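Local coordinates for variant surface glycoprotein MITAT 1.1 (Trypanosoma brucei brucei, PDB 5LY9) that forms the dense coat on the parasite surface that lets the trypanosome evade host immunity by switching among antigenically distinct versions, here seen as the dimeric N-terminal domain, at the interface of chains A and B. Numbering follows the deposited sequence. Chains: chain A/B, Variant surface glycoprotein MITAT 1.1.

Contact 1: the interface of chains A and B. Residues chain A 104, 107-108, 214-215; chain B 104, 107-108, 213-215.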
loop_
_atom_site.group_PDB
_atom_site.type_symbol
_atom_site.label_atom_id
_atom_site.label_comp_id
_atom_site.label_asym_id
_atom_site.label_seq_id
_atom_site.Cartn_x
_atom_site.Cartn_y
_atom_site.Cartn_z
ATOM N N SER A 104 -12.401 -14.331 1.383
ATOM C CA SER A 104 -13.456 -15.185 0.947
ATOM C C SER A 104 -13.101 -16.670 1.053
ATOM O O SER A 104 -13.941 -17.484 1.511
ATOM C CB SER A 104 -13.850 -14.940 -0.533
ATOM O OG SER A 104 -14.259 -13.516 -0.689
ATOM N N GLU A 107 -13.295 -17.649 4.754
ATOM C CA GLU A 107 -14.686 -17.699 5.261
ATOM C C GLU A 107 -15.343 -18.998 4.773
ATOM O O GLU A 107 -16.041 -19.705 5.543
ATOM C CB GLU A 107 -15.445 -16.453 4.862
ATOM C CG GLU A 107 -16.915 -16.384 5.279
ATOM C CD GLU A 107 -17.132 -16.238 6.780
ATOM O OE1 GLU A 107 -16.191 -15.675 7.450
ATOM O OE2 GLU A 107 -18.297 -16.593 7.220
ATOM N N PHE A 108 -15.177 -19.323 3.496
ATOM C CA PHE A 108 -15.854 -20.530 2.955
ATOM C C PHE A 108 -15.229 -21.793 3.559
ATOM O O PHE A 108 -15.955 -22.738 3.932
ATOM C CB PHE A 108 -15.951 -20.567 1.455
ATOM C CG PHE A 108 -16.987 -21.497 0.971
ATOM C CD1 PHE A 108 -18.359 -21.129 1.047
ATOM C CD2 PHE A 108 -16.662 -22.775 0.606
ATOM C CE1 PHE A 108 -19.318 -21.998 0.649
ATOM C CE2 PHE A 108 -17.651 -23.650 0.198
ATOM C CZ PHE A 108 -18.943 -23.301 0.253
ATOM N N LEU A 214 -16.942 -19.437 -3.030
ATOM C CA LEU A 214 -15.486 -19.288 -3.112
ATOM C C LEU A 214 -15.160 -18.206 -4.149
ATOM O O LEU A 214 -14.302 -18.419 -5.065
ATOM C CB LEU A 214 -14.781 -20.617 -3.384
ATOM C CG LEU A 214 -14.592 -21.501 -2.134
ATOM C CD1 LEU A 214 -14.430 -22.951 -2.478
ATOM C CD2 LEU A 214 -13.437 -21.038 -1.252
ATOM N N ALA A 215 -15.889 -17.084 -4.076
ATOM C CA ALA A 215 -15.705 -15.949 -5.018
ATOM C C ALA A 215 -15.716 -16.358 -6.494
ATOM O O ALA A 215 -15.011 -15.821 -7.336
ATOM C CB ALA A 215 -14.432 -15.202 -4.643
ATOM N N SER B 104 -14.407 -11.743 3.698
ATOM C CA SER B 104 -15.273 -12.655 4.474
ATOM C C SER B 104 -16.733 -12.272 4.499
ATOM O O SER B 104 -17.617 -13.113 4.363
ATOM C CB SER B 104 -14.730 -12.834 5.921
ATOM O OG SER B 104 -13.367 -13.321 5.872
ATOM N N GLU B 107 -18.330 -12.960 1.037
ATOM C CA GLU B 107 -18.523 -14.386 0.781
ATOM C C GLU B 107 -19.745 -14.913 1.570
ATOM O O GLU B 107 -20.556 -15.655 1.022
ATOM C CB GLU B 107 -17.263 -15.153 1.123
ATOM C CG GLU B 107 -17.410 -16.675 0.948
ATOM C CD GLU B 107 -17.390 -17.185 -0.492
ATOM O OE1 GLU B 107 -16.991 -16.414 -1.408
ATOM O OE2 GLU B 107 -17.828 -18.349 -0.714
ATOM N N PHE B 108 -19.872 -14.552 2.836
ATOM C CA PHE B 108 -20.981 -15.066 3.612
ATOM C C PHE B 108 -22.305 -14.453 3.135
ATOM O O PHE B 108 -23.307 -15.160 3.023
ATOM C CB PHE B 108 -20.777 -14.899 5.097
ATOM C CG PHE B 108 -21.645 -15.797 5.915
ATOM C CD1 PHE B 108 -21.377 -17.136 5.993
ATOM C CD2 PHE B 108 -22.778 -15.309 6.489
ATOM C CE1 PHE B 108 -22.188 -17.994 6.728
ATOM C CE2 PHE B 108 -23.606 -16.163 7.203
ATOM C CZ PHE B 108 -23.303 -17.503 7.304
ATOM N N VAL B 213 -19.210 -17.674 12.162
ATOM C CA VAL B 213 -19.143 -17.278 10.741
ATOM C C VAL B 213 -19.034 -15.756 10.716
ATOM O O VAL B 213 -19.082 -15.086 11.758
ATOM C CB VAL B 213 -20.357 -17.791 9.924
ATOM C CG1 VAL B 213 -20.305 -19.320 9.896
ATOM C CG2 VAL B 213 -21.671 -17.286 10.451
ATOM N N LEU B 214 -18.944 -15.208 9.522
ATOM C CA LEU B 214 -18.741 -13.755 9.361
ATOM C C LEU B 214 -17.519 -13.330 10.200
ATOM O O LEU B 214 -17.574 -12.402 10.989
ATOM C CB LEU B 214 -19.993 -12.969 9.678
ATOM C CG LEU B 214 -21.080 -12.989 8.613
ATOM C CD1 LEU B 214 -22.431 -12.628 9.175
ATOM C CD2 LEU B 214 -20.636 -12.052 7.533
ATOM N N ALA B 215 -16.448 -14.116 10.056
ATOM C CA ALA B 215 -15.144 -13.917 10.752
ATOM C C ALA B 215 -15.317 -13.698 12.235
ATOM O O ALA B 215 -14.595 -12.959 12.828
ATOM C CB ALA B 215 -14.353 -12.753 10.100
#
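Recognition of backbone N-H groups by a carboxylate is the polar theme here, where helix 62-114 of each subunit lends a glutamate to the other. The carboxylate of A:Glu107 takes two amides of the partner's 3-10 turn 214-216: OE2 accepts from B:Leu214 N at 2.8 Å and OE1 from B:Ala215 N at 3.0 Å. Both oxygens use their syn lone pairs, so the bidentate grip fixes the rotation of the carboxylate. The twin B:Glu107 does the same, its OE2 lying 2.7 Å from A:Leu214 N. The left-handed backbone of B:Leu214 and B:Ala215 (phi near 50°) turns the two consecutive N-H groups the same way, and their dipoles probably help to stabilise a negative charge.

Packing does the rest. CG of A:Glu107 stands anti to the backbone N (chi1 178°) and the chain bends at chi2 (69°), carrying the carboxylate past the partner helix. At the root of the chain CB rests on B:Ser104 CA at 3.8 Å. At the tip, OE2 meets the ring carbon CD1 of B:Phe108 at 3.4 Å, the carboxylate and ring planes nearly perpendicular.

Together the paired glutamates tie each long helix to the partner's turn, helping to hold the VSG dimer together.

Contact 2: the interface of chains A and B. Residues chain A 201-208; chain B 116-121, 191.
A dense set of hydrogen bonds joins loop 201-208 of chain A to B:Lys191 and the chain B loop after helix 62-114. The carboxamide of B:Asn121 reads the backbone of A:Thr203: OD1 accepts from A:Thr203 N at 3.0 Å, while ND2 gives to A:Thr203 O at 2.9 Å, both on carbonyl lone pairs. B:Lys191, its chain bent at chi3 (-60°), delivers NZ to A:Tyr201 O at 2.7 Å, nearly along the C=O axis, and to the hydroxyl OG1 of A:Thr203. A:Tyr201 runs past B:Lys191 in the opposite direction, its phenol OH 3.2 Å from B:Lys191 N, within hydrogen-bonding distance. The hydroxyl OG of A:Ser205 donates to the syn lone pair of B:Glu120 OE1 at 2.6 Å, while OE2 lies against the methyl CG2 of A:Thr204. Beyond, A:Asp208 gives its backbone N to B:Lys116 O at 2.9 Å and receives B:Gly118 N on OD1 from above the carboxylate plane.

Further out, B:Gly117 O accepts from B:Asn121 ND2 at 3.1 Å, which helps fix the carboxamide's rotation, the acceptor near the amide plane. The extended B:Lys116 passes obliquely by A:Asp208, its ammonium not touching the carboxylate but perhaps close enough to favour its negative form. A water bridges A:Asp208 OD2, 2.7 Å away, to B:Gly118 O.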
loop_
_atom_site.group_PDB
_atom_site.type_symbol
_atom_site.label_atom_id
_atom_site.label_comp_id
_atom_site.label_asym_id
_atom_site.label_seq_id
_atom_site.Cartn_x
_atom_site.Cartn_y
_atom_site.Cartn_z
ATOM N N TYR A 201 -29.231 -29.465 0.487
ATOM C CA TYR A 201 -29.514 -28.442 1.455
ATOM C C TYR A 201 -30.994 -28.031 1.565
ATOM O O TYR A 201 -31.542 -28.088 2.648
ATOM C CB TYR A 201 -28.593 -27.227 1.234
ATOM C CG TYR A 201 -29.036 -25.992 2.012
ATOM C CD1 TYR A 201 -28.654 -25.841 3.324
ATOM C CD2 TYR A 201 -29.945 -25.067 1.471
ATOM C CE1 TYR A 201 -29.113 -24.750 4.068
ATOM C CE2 TYR A 201 -30.386 -23.958 2.188
ATOM C CZ TYR A 201 -30.010 -23.828 3.491
ATOM O OH TYR A 201 -30.393 -22.743 4.202
ATOM N N PRO A 202 -31.651 -27.599 0.451
ATOM C CA PRO A 202 -32.911 -26.921 0.624
ATOM C C PRO A 202 -34.090 -27.858 0.907
ATOM O O PRO A 202 -34.080 -28.965 0.431
ATOM C CB PRO A 202 -33.072 -26.211 -0.706
ATOM C CG PRO A 202 -32.529 -27.177 -1.668
ATOM C CD PRO A 202 -31.288 -27.696 -0.986
ATOM N N THR A 203 -35.108 -27.323 1.608
ATOM C CA THR A 203 -36.360 -28.018 1.876
ATOM C C THR A 203 -37.331 -27.839 0.745
ATOM O O THR A 203 -37.614 -26.744 0.297
ATOM C CB THR A 203 -36.998 -27.462 3.113
ATOM O OG1 THR A 203 -36.055 -27.576 4.207
ATOM C CG2 THR A 203 -38.274 -28.212 3.472
ATOM N N THR A 204 -37.848 -28.968 0.279
ATOM C CA THR A 204 -38.930 -29.053 -0.761
ATOM C C THR A 204 -38.577 -28.596 -2.172
ATOM O O THR A 204 -38.790 -29.324 -3.143
ATOM C CB THR A 204 -40.202 -28.439 -0.189
ATOM O OG1 THR A 204 -40.533 -29.190 1.030
ATOM C CG2 THR A 204 -41.307 -28.488 -1.189
ATOM N N SER A 205 -38.037 -27.391 -2.314
ATOM C CA SER A 205 -37.820 -26.823 -3.619
ATOM C C SER A 205 -36.330 -26.792 -3.749
ATOM O O SER A 205 -35.693 -26.416 -2.804
ATOM C CB SER A 205 -38.318 -25.381 -3.687
ATOM O OG SER A 205 -39.758 -25.353 -3.564
ATOM N N ALA A 206 -35.821 -27.084 -4.929
ATOM C CA ALA A 206 -34.408 -26.876 -5.199
ATOM C C ALA A 206 -34.065 -25.369 -5.173
ATOM O O ALA A 206 -34.947 -24.476 -5.274
ATOM C CB ALA A 206 -34.065 -27.462 -6.557
ATOM N N LEU A 207 -32.766 -25.044 -5.088
ATOM C CA LEU A 207 -32.395 -23.653 -5.219
ATOM C C LEU A 207 -32.855 -23.126 -6.573
ATOM O O LEU A 207 -32.795 -23.836 -7.576
ATOM C CB LEU A 207 -30.898 -23.499 -5.030
ATOM C CG LEU A 207 -30.266 -23.874 -3.689
ATOM C CD1 LEU A 207 -28.759 -23.574 -3.758
ATOM C CD2 LEU A 207 -30.993 -23.265 -2.518
ATOM N N ASP A 208 -33.318 -21.877 -6.624
ATOM C CA ASP A 208 -33.797 -21.295 -7.876
ATOM C C ASP A 208 -32.742 -21.270 -8.998
ATOM O O ASP A 208 -33.044 -21.489 -10.191
ATOM C CB ASP A 208 -34.229 -19.868 -7.573
ATOM C CG ASP A 208 -35.418 -19.799 -6.612
ATOM O OD1 ASP A 208 -36.115 -20.807 -6.434
ATOM O OD2 ASP A 208 -35.653 -18.731 -6.028
ATOM N N LYS B 116 -31.610 -19.395 -1.840
ATOM C CA LYS B 116 -32.961 -19.028 -2.089
ATOM C C LYS B 116 -33.503 -20.174 -3.005
ATOM O O LYS B 116 -32.983 -20.437 -4.075
ATOM C CB LYS B 116 -32.988 -17.705 -2.799
ATOM C CG LYS B 116 -34.387 -17.213 -3.190
ATOM C CD LYS B 116 -34.370 -15.821 -3.905
ATOM C CE LYS B 116 -35.840 -15.417 -4.145
ATOM N NZ LYS B 116 -36.191 -14.220 -4.994
ATOM N N GLY B 117 -34.624 -20.762 -2.620
ATOM C CA GLY B 117 -35.183 -21.894 -3.347
ATOM C C GLY B 117 -36.659 -22.000 -3.095
ATOM O O GLY B 117 -37.084 -22.339 -2.017
ATOM N N GLY B 118 -37.446 -21.573 -4.077
ATOM C CA GLY B 118 -38.873 -21.617 -3.923
ATOM C C GLY B 118 -39.370 -20.821 -2.744
ATOM O O GLY B 118 -38.768 -19.846 -2.321
ATOM N N SER B 119 -40.494 -21.231 -2.201
ATOM C CA SER B 119 -41.113 -20.471 -1.101
ATOM C C SER B 119 -40.448 -20.852 0.235
ATOM O O SER B 119 -40.543 -20.121 1.239
ATOM C CB SER B 119 -42.652 -20.769 -1.091
ATOM O OG SER B 119 -42.836 -22.115 -0.748
ATOM N N GLU B 120 -39.799 -22.017 0.283
ATOM C CA GLU B 120 -39.356 -22.572 1.564
ATOM C C GLU B 120 -37.941 -22.240 1.980
ATOM O O GLU B 120 -37.564 -22.550 3.099
ATOM C CB GLU B 120 -39.479 -24.078 1.598
ATOM C CG GLU B 120 -40.859 -24.611 1.254
ATOM C CD GLU B 120 -41.081 -24.852 -0.243
ATOM O OE1 GLU B 120 -40.264 -24.466 -1.125
ATOM O OE2 GLU B 120 -42.171 -25.426 -0.514
ATOM N N ASN B 121 -37.148 -21.646 1.094
ATOM C CA ASN B 121 -35.700 -21.384 1.418
ATOM C C ASN B 121 -35.400 -19.962 1.062
ATOM O O ASN B 121 -35.390 -19.646 -0.145
ATOM C CB ASN B 121 -34.809 -22.354 0.661
ATOM C CG ASN B 121 -35.179 -23.801 0.940
ATOM O OD1 ASN B 121 -34.771 -24.407 1.936
ATOM N ND2 ASN B 121 -35.991 -24.352 0.072
ATOM N N LYS B 191 -32.195 -22.688 6.835
ATOM C CA LYS B 191 -31.704 -23.782 7.687
ATOM C C LYS B 191 -30.214 -23.652 8.021
ATOM O O LYS B 191 -29.768 -24.149 9.012
ATOM C CB LYS B 191 -31.953 -25.112 6.970
ATOM C CG LYS B 191 -33.427 -25.477 6.919
ATOM C CD LYS B 191 -33.639 -26.921 6.457
ATOM C CE LYS B 191 -33.110 -27.225 5.080
ATOM N NZ LYS B 191 -33.382 -28.629 4.609
HETATM O O HOH W 1 -37.495 -18.208 -4.154
#

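Contact 3: the interface of chains A and B. Residues chain A 28-29, 32-33, 36, 83, 88, 92; chain B 28-29, 32-33, 36, 83, 88, 92.
Each tyrosine ring at this crossing has one face covered from within its own subunit: CB of A:Leu88 sits 3.9 Å above the plane of the A:Tyr83 ring, displaced toward the rim, and B:Leu88 covers B:Tyr83 likewise. The partner meets the ring at its rim and tip: B:Ile36 CD1 approaches the ring carbon CD2 of A:Tyr83 obliquely at 3.9 Å, from the side that A:Leu88 covers, the two side chains crossing at about a right angle. At the tip, the phenol OH points toward B:Leu88, 3.8 Å from its CD2, a contact that is purely van der Waals.

The leucines make the centre. A:Leu88 and B:Leu88 meet tip to tip near the two-fold axis, CD1 against CD1 at 3.8 Å. Both have CG anti to the backbone N (chi1 171° in chain A), which sends one methyl to this midline and lets the other, CD2, settle against A:Gly32 or B:Gly32 of the partner. With no side chain on A:Gly32, B:Leu88 CD2 packs directly on its CA at 3.8 Å. A:Leu29 and B:Leu88 slide past each other in opposite directions, with CD1 of the former beside CG of the latter.

No polar pair joins the subunits here; helices 24-55 and 62-114 of both chains associate through apolar packing. Beyond the leucines the extended A:Ile92 (chi2 176°) pushes its terminal methyl against the partner's backbone, CD1 lying 3.6 Å from B:Leu29 CA.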
loop_
_atom_site.group_PDB
_atom_site.type_symbol
_atom_site.label_atom_id
_atom_site.label_comp_id
_atom_site.label_asym_id
_atom_site.label_seq_id
_atom_site.Cartn_x
_atom_site.Cartn_y
_atom_site.Cartn_z
ATOM N N MET A 28 4.518 -6.768 -0.252
ATOM C CA MET A 28 4.330 -5.449 -0.740
ATOM C C MET A 28 4.977 -4.353 0.167
ATOM O O MET A 28 5.551 -3.342 -0.342
ATOM C CB MET A 28 2.863 -5.197 -1.062
ATOM C CG MET A 28 2.349 -6.010 -2.226
ATOM S SD MET A 28 3.234 -5.610 -3.761
ATOM C CE MET A 28 4.629 -6.733 -3.816
ATOM N N LEU A 29 4.930 -4.505 1.473
ATOM C CA LEU A 29 5.671 -3.581 2.327
ATOM C C LEU A 29 7.145 -3.617 2.067
ATOM O O LEU A 29 7.777 -2.547 1.856
ATOM C CB LEU A 29 5.443 -3.877 3.809
ATOM C CG LEU A 29 6.224 -3.072 4.825
ATOM C CD1 LEU A 29 6.005 -1.594 4.644
ATOM C CD2 LEU A 29 5.901 -3.659 6.240
ATOM N N GLY A 32 7.919 -1.965 -1.372
ATOM C CA GLY A 32 7.832 -0.504 -1.208
ATOM C C GLY A 32 9.001 0.110 -0.491
ATOM O O GLY A 32 9.519 1.164 -0.886
ATOM N N GLN A 33 9.423 -0.535 0.595
ATOM C CA GLN A 33 10.570 -0.077 1.309
ATOM C C GLN A 33 11.829 -0.115 0.492
ATOM O O GLN A 33 12.663 0.800 0.607
ATOM C CB GLN A 33 10.786 -0.850 2.631
ATOM C CG GLN A 33 9.669 -0.598 3.666
ATOM C CD GLN A 33 9.736 -1.488 4.893
ATOM O OE1 GLN A 33 10.084 -2.656 4.773
ATOM N NE2 GLN A 33 9.483 -0.939 6.053
ATOM N N ILE A 36 11.727 2.766 -1.987
ATOM C CA ILE A 36 12.077 4.014 -1.341
ATOM C C ILE A 36 13.589 4.060 -1.012
ATOM O O ILE A 36 14.268 5.062 -1.233
ATOM C CB ILE A 36 11.238 4.265 -0.097
ATOM C CG1 ILE A 36 9.772 4.459 -0.443
ATOM C CG2 ILE A 36 11.752 5.464 0.610
ATOM C CD1 ILE A 36 8.803 4.310 0.740
ATOM N N TYR A 83 6.889 6.578 -8.214
ATOM C CA TYR A 83 6.315 5.799 -7.118
ATOM C C TYR A 83 4.930 6.403 -6.687
ATOM O O TYR A 83 3.951 5.703 -6.510
ATOM C CB TYR A 83 7.266 5.711 -5.907
ATOM C CG TYR A 83 6.792 4.677 -4.888
ATOM C CD1 TYR A 83 6.594 3.388 -5.243
ATOM C CD2 TYR A 83 6.555 5.023 -3.617
ATOM C CE1 TYR A 83 6.175 2.430 -4.311
ATOM C CE2 TYR A 83 6.117 4.095 -2.680
ATOM C CZ TYR A 83 5.967 2.806 -3.041
ATOM O OH TYR A 83 5.524 1.883 -2.112
ATOM N N LEU A 88 3.087 2.989 -6.228
ATOM C CA LEU A 88 2.455 2.695 -4.952
ATOM C C LEU A 88 1.100 2.060 -5.164
ATOM O O LEU A 88 0.744 1.129 -4.431
ATOM C CB LEU A 88 2.318 3.949 -4.137
ATOM C CG LEU A 88 1.495 3.928 -2.843
ATOM C CD1 LEU A 88 2.141 3.029 -1.837
ATOM C CD2 LEU A 88 1.345 5.299 -2.295
ATOM N N ILE A 92 -0.375 -1.386 -3.268
ATOM C CA ILE A 92 -1.645 -1.392 -2.543
ATOM C C ILE A 92 -2.672 -2.294 -3.256
ATOM O O ILE A 92 -3.411 -3.093 -2.589
ATOM C CB ILE A 92 -2.169 0.028 -2.328
ATOM C CG1 ILE A 92 -1.223 0.759 -1.355
ATOM C CG2 ILE A 92 -3.571 0.019 -1.739
ATOM C CD1 ILE A 92 -1.656 2.199 -1.207
ATOM N N MET B 28 -6.227 4.762 1.192
ATOM C CA MET B 28 -4.849 4.563 1.576
ATOM C C MET B 28 -3.901 4.934 0.439
ATOM O O MET B 28 -2.879 5.539 0.715
ATOM C CB MET B 28 -4.630 3.152 2.097
ATOM C CG MET B 28 -5.281 2.888 3.436
ATOM S SD MET B 28 -4.560 3.932 4.697
ATOM C CE MET B 28 -5.667 5.294 4.789
ATOM N N LEU B 29 -4.286 4.677 -0.804
ATOM C CA LEU B 29 -3.538 5.144 -1.995
ATOM C C LEU B 29 -3.483 6.683 -1.983
ATOM O O LEU B 29 -2.386 7.276 -2.076
ATOM C CB LEU B 29 -4.137 4.639 -3.314
ATOM C CG LEU B 29 -3.510 5.202 -4.579
ATOM C CD1 LEU B 29 -1.971 5.002 -4.608
ATOM C CD2 LEU B 29 -4.159 4.708 -5.861
ATOM N N GLY B 32 -1.192 7.907 0.936
ATOM C CA GLY B 32 0.237 7.745 0.589
ATOM C C GLY B 32 0.731 8.706 -0.506
ATOM O O GLY B 32 1.836 9.295 -0.438
ATOM N N GLN B 33 -0.127 8.948 -1.467
ATOM C CA GLN B 33 0.169 9.986 -2.491
ATOM C C GLN B 33 0.346 11.357 -1.894
ATOM O O GLN B 33 1.245 12.109 -2.241
ATOM C CB GLN B 33 -0.857 9.975 -3.564
ATOM C CG GLN B 33 -0.798 8.702 -4.440
ATOM C CD GLN B 33 -1.853 8.680 -5.492
ATOM O OE1 GLN B 33 -2.962 9.156 -5.263
ATOM N NE2 GLN B 33 -1.530 8.150 -6.694
ATOM N N ILE B 36 3.649 11.539 0.045
ATOM C CA ILE B 36 4.781 11.754 -0.880
ATOM C C ILE B 36 4.736 13.182 -1.417
ATOM O O ILE B 36 5.779 13.851 -1.485
ATOM C CB ILE B 36 4.761 10.710 -1.982
ATOM C CG1 ILE B 36 5.033 9.318 -1.341
ATOM C CG2 ILE B 36 5.818 11.045 -3.011
ATOM C CD1 ILE B 36 4.753 8.164 -2.263
ATOM N N TYR B 83 8.368 7.640 6.258
ATOM C CA TYR B 83 7.388 6.952 5.470
ATOM C C TYR B 83 7.860 5.495 5.184
ATOM O O TYR B 83 7.091 4.539 5.307
ATOM C CB TYR B 83 7.053 7.683 4.146
ATOM C CG TYR B 83 5.867 7.093 3.400
ATOM C CD1 TYR B 83 4.647 6.946 4.003
ATOM C CD2 TYR B 83 5.985 6.607 2.125
ATOM C CE1 TYR B 83 3.555 6.434 3.349
ATOM C CE2 TYR B 83 4.921 6.090 1.438
ATOM C CZ TYR B 83 3.672 5.988 2.051
ATOM O OH TYR B 83 2.590 5.413 1.413
ATOM N N LEU B 88 4.387 3.738 5.581
ATOM C CA LEU B 88 3.909 2.929 4.537
ATOM C C LEU B 88 3.297 1.646 5.100
ATOM O O LEU B 88 2.237 1.248 4.698
ATOM C CB LEU B 88 5.030 2.505 3.577
ATOM C CG LEU B 88 4.693 1.530 2.481
ATOM C CD1 LEU B 88 3.554 2.040 1.593
ATOM C CD2 LEU B 88 5.918 1.176 1.633
ATOM N N ILE B 92 -0.568 0.067 4.113
ATOM C CA ILE B 92 -0.756 -1.296 3.582
ATOM C C ILE B 92 -1.548 -2.182 4.624
ATOM O O ILE B 92 -2.493 -2.887 4.298
ATOM C CB ILE B 92 0.581 -1.953 3.276
ATOM C CG1 ILE B 92 1.150 -1.278 2.019
ATOM C CG2 ILE B 92 0.403 -3.454 2.940
ATOM C CD1 ILE B 92 2.587 -1.666 1.728
#

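The three contacts are spaced along the dimer's long axis. Contact 2 lies about 21 Å from contact 1 and 47 Å from contact 3, with contacts 1 and 3 about 28 Å apart, all measured between the centres of their C-alpha atoms. Helix 62-114 runs through contacts 1 and 3 and leads into the loop used in contact 2, so one helix connects the apolar middle to the polar loop-rich end of the interface. The chemistry changes along it, from polar loop pairing through carboxylate-to-backbone recognition to apolar helix packing. Such distributed joining plausibly holds the two subunits together along much of their length.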